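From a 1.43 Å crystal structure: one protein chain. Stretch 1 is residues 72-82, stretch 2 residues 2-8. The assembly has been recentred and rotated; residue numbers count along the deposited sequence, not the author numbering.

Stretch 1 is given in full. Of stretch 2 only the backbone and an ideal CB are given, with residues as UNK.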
# COMPACT_ATOMS: atom_id res chain seq x y z
N ASP A 72 17.79 -12.42 -8.03
CA ASP A 72 18.62 -11.30 -8.46
C ASP A 72 18.04 -9.94 -8.07
O ASP A 72 18.74 -8.92 -8.14
CB ASP A 72 18.91 -11.36 -9.96
CG ASP A 72 19.89 -12.47 -10.34
OD1 ASP A 72 20.37 -13.24 -9.48
OD2 ASP A 72 20.18 -12.56 -11.55
N ARG A 73 16.79 -9.93 -7.64
CA ARG A 73 16.17 -8.69 -7.17
C ARG A 73 16.70 -8.26 -5.81
O ARG A 73 16.67 -7.08 -5.48
CB ARG A 73 14.65 -8.79 -7.14
CG ARG A 73 14.04 -8.90 -8.53
CD ARG A 73 12.53 -9.04 -8.48
NE ARG A 73 11.96 -9.17 -9.82
CZ ARG A 73 10.67 -9.38 -10.06
NH1 ARG A 73 9.81 -9.54 -9.07
NH2 ARG A 73 10.23 -9.46 -11.30
N ILE A 74 17.22 -9.22 -5.04
CA ILE A 74 17.71 -8.91 -3.69
C ILE A 74 18.91 -7.95 -3.73
O ILE A 74 18.91 -6.93 -3.03
CB ILE A 74 17.95 -10.21 -2.85
CG1 ILE A 74 16.64 -10.66 -2.20
CG2 ILE A 74 19.02 -10.00 -1.77
CD1 ILE A 74 15.50 -10.91 -3.18
N PRO A 75 19.91 -8.22 -4.59
CA PRO A 75 20.98 -7.23 -4.69
C PRO A 75 20.52 -5.87 -5.24
O PRO A 75 21.10 -4.85 -4.87
CB PRO A 75 21.99 -7.91 -5.63
CG PRO A 75 21.77 -9.37 -5.38
CD PRO A 75 20.27 -9.49 -5.25
N VAL A 76 19.50 -5.85 -6.09
CA VAL A 76 18.97 -4.58 -6.60
C VAL A 76 18.34 -3.78 -5.46
O VAL A 76 18.59 -2.58 -5.32
CB VAL A 76 17.97 -4.80 -7.76
CG1 VAL A 76 17.32 -3.50 -8.19
CG2 VAL A 76 18.65 -5.48 -8.96
N GLN A 77 17.53 -4.45 -4.64
CA GLN A 77 16.93 -3.83 -3.48
C GLN A 77 18.00 -3.28 -2.55
O GLN A 77 17.90 -2.15 -2.07
CB GLN A 77 16.05 -4.84 -2.73
CG GLN A 77 15.33 -4.25 -1.51
CD GLN A 77 14.24 -3.24 -1.86
OE1 GLN A 77 13.71 -3.22 -2.97
NE2 GLN A 77 13.89 -2.40 -0.90
N TYR A 78 19.02 -4.09 -2.29
CA TYR A 78 20.16 -3.66 -1.49
C TYR A 78 20.85 -2.42 -2.06
O TYR A 78 21.07 -1.44 -1.34
CB TYR A 78 21.17 -4.80 -1.37
CG TYR A 78 22.53 -4.38 -0.83
CD1 TYR A 78 22.65 -3.81 0.44
CD2 TYR A 78 23.69 -4.59 -1.57
CE1 TYR A 78 23.89 -3.44 0.94
CE2 TYR A 78 24.94 -4.22 -1.07
CZ TYR A 78 25.02 -3.65 0.19
OH TYR A 78 26.25 -3.29 0.70
N GLN A 79 21.21 -2.47 -3.33
CA GLN A 79 22.00 -1.39 -3.94
C GLN A 79 21.29 -0.05 -3.88
O GLN A 79 21.94 0.98 -3.74
CB GLN A 79 22.34 -1.73 -5.39
CG GLN A 79 23.37 -2.83 -5.53
CD GLN A 79 24.76 -2.41 -5.14
OE1 GLN A 79 25.14 -1.25 -5.31
NE2 GLN A 79 25.55 -3.35 -4.64
N ALA A 80 19.97 -0.06 -3.99
CA ALA A 80 19.20 1.18 -4.04
C ALA A 80 19.29 2.01 -2.75
O ALA A 80 19.11 3.23 -2.78
CB ALA A 80 17.76 0.89 -4.39
N TYR A 81 19.57 1.36 -1.62
CA TYR A 81 19.53 2.03 -0.31
C TYR A 81 20.74 1.70 0.56
O TYR A 81 20.75 2.00 1.76
CB TYR A 81 18.23 1.70 0.46
CG TYR A 81 16.99 2.01 -0.34
CD1 TYR A 81 16.53 3.32 -0.48
CD2 TYR A 81 16.32 0.99 -1.02
CE1 TYR A 81 15.40 3.59 -1.26
CE2 TYR A 81 15.20 1.27 -1.80
CZ TYR A 81 14.75 2.56 -1.91
OH TYR A 81 13.64 2.77 -2.70
N LYS A 82 21.79 1.14 -0.06
CA LYS A 82 22.95 0.64 0.69
C LYS A 82 23.69 1.69 1.54
O LYS A 82 24.24 1.34 2.60
CB LYS A 82 23.94 -0.08 -0.24
CG LYS A 82 24.62 0.80 -1.26
CD LYS A 82 25.62 0.06 -2.13
CE LYS A 82 26.11 0.98 -3.24
NZ LYS A 82 27.11 0.34 -4.15
N UNK A 2 14.35 -2.82 -16.29
CA UNK A 2 14.73 -3.72 -15.20
C UNK A 2 13.93 -3.47 -13.93
O UNK A 2 13.15 -2.52 -13.86
CB UNK A 2 16.22 -3.58 -14.90
N UNK A 3 14.12 -4.35 -12.94
CA UNK A 3 13.33 -4.31 -11.71
C UNK A 3 13.67 -3.12 -10.81
O UNK A 3 14.84 -2.83 -10.56
CB UNK A 3 13.53 -5.61 -10.93
N UNK A 4 12.62 -2.45 -10.33
CA UNK A 4 12.76 -1.26 -9.49
C UNK A 4 12.61 -1.59 -8.00
O UNK A 4 11.60 -2.15 -7.56
CB UNK A 4 11.72 -0.21 -9.90
N UNK A 5 13.62 -1.20 -7.22
CA UNK A 5 13.59 -1.37 -5.77
C UNK A 5 12.44 -0.62 -5.11
O UNK A 5 11.95 0.40 -5.61
CB UNK A 5 14.92 -0.90 -5.17
N UNK A 6 12.00 -1.16 -3.98
CA UNK A 6 10.86 -0.61 -3.24
C UNK A 6 11.31 0.34 -2.13
O UNK A 6 12.23 0.02 -1.37
CB UNK A 6 10.02 -1.74 -2.64
N UNK A 7 10.66 1.49 -2.07
CA UNK A 7 10.95 2.45 -1.01
C UNK A 7 10.21 2.13 0.29
O UNK A 7 9.48 1.15 0.37
CB UNK A 7 10.59 3.86 -1.48
N UNK A 8 10.41 2.95 1.31
CA UNK A 8 9.82 2.64 2.62
C UNK A 8 8.29 2.63 2.62
O UNK A 8 7.68 1.79 3.30
CB UNK A 8 10.31 3.65 3.65

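Stretch 2 runs alongside the helix of stretch 1 as an extended segment that leads into a helix at position 8.

Position 2 has its CB sideways to stretch 1, with nothing of it within 5.5 Å. Many residues would fit. The residue is Pro 2, preceded by a cis peptide bond; it makes no contact with stretch 1.

Position 3 points toward the helix. Its ideal CB is 4.0 Å from Arg 73 NE and 5.1 Å from Val 76 CG1. Arg 73 is extended, so its guanidinium offers a flat, charged face, and Val 76 adds an apolar surface. An acid could pair with the charge; an aromatic or a long aliphatic chain could lie along the guanidinium face. The residue is Trp 3. The guanidinium of Arg 73 stacks flat on the indole, centres 4.1 Å apart and planes at 8°. Arg 73 CD sits over the five-membered ring, 3.5 Å from its centroid, in a CH-pi contact. The ring edge meets Val 76, with Val 76 CG1 3.6 Å from Trp 3 CE3, and Gln 77, with Gln 77 OE1 3.3 Å from Trp 3 CH2.

Position 4 points away from the helix. A polar or charged residue would do well, as would many others. It is Lys 4, which makes no contact within 4.5 Å.

Position 5 points toward the helix where the backbones run close: its CA is 4.7 Å from Gln 77 CA. The ideal CB is already 3.5 Å from Ala 80 CB and 3.4 Å from Gln 77 OE1. Little space remains, so a small residue is favoured: alanine, glycine or perhaps serine. The residue is Ala 5. Its CB packs on Ala 80 CB at 3.5 Å and lies 4.0 Å from Tyr 81 CE2.

Position 6 points sideways. Here the backbone carries the contact: the side-chain amide of Gln 77 bonds to it twice. N of position 6 donates to Gln 77 OE1 at 2.9 Å, and Gln 77 NE2 donates to O of position 6 at 3.0 Å. These bonds need no particular side chain, so many residues with an amide hydrogen could serve. The residue is Leu 6.

Position 7 points away overall, yet its ideal CB is 3.5 Å from Tyr 81 OH. Position 8 has helical angles, so a helix begins here, and Asp, Asn, Ser or Thr would suit as a cap. It is Asp 7, the N-cap, capping a backbone N just past the stretch. Tyr 81 OH lies 3.2 Å from Asp 7 CA.

Position 8 points sideways without contact. Many helix formers would fit; it is Ala 8.

Stretch 2 (2-8) PWKALDA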
# COMPACT_ATOMS: atom_id res chain seq x y z
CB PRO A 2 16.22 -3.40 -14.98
CG PRO A 2 16.60 -2.39 -16.05
CD PRO A 2 15.31 -1.71 -16.39
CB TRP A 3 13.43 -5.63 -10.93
CG TRP A 3 12.52 -5.66 -9.73
CD1 TRP A 3 11.17 -5.89 -9.72
CD2 TRP A 3 12.89 -5.41 -8.36
NE1 TRP A 3 10.68 -5.82 -8.44
CE2 TRP A 3 11.71 -5.51 -7.59
CE3 TRP A 3 14.10 -5.10 -7.72
CZ2 TRP A 3 11.71 -5.33 -6.19
CZ3 TRP A 3 14.10 -4.92 -6.34
CH2 TRP A 3 12.91 -5.03 -5.59
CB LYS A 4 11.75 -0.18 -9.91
CG LYS A 4 12.06 1.20 -9.34
CD LYS A 4 11.04 2.24 -9.78
CE LYS A 4 11.41 3.64 -9.32
NZ LYS A 4 11.54 3.78 -7.84
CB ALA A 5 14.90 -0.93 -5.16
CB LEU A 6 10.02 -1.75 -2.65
CG LEU A 6 9.47 -2.73 -3.70
CD1 LEU A 6 8.73 -3.91 -3.07
CD2 LEU A 6 8.62 -2.03 -4.78
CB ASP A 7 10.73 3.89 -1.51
CG ASP A 7 9.27 4.28 -1.65
OD1 ASP A 7 8.40 3.75 -0.93
OD2 ASP A 7 8.99 5.18 -2.48
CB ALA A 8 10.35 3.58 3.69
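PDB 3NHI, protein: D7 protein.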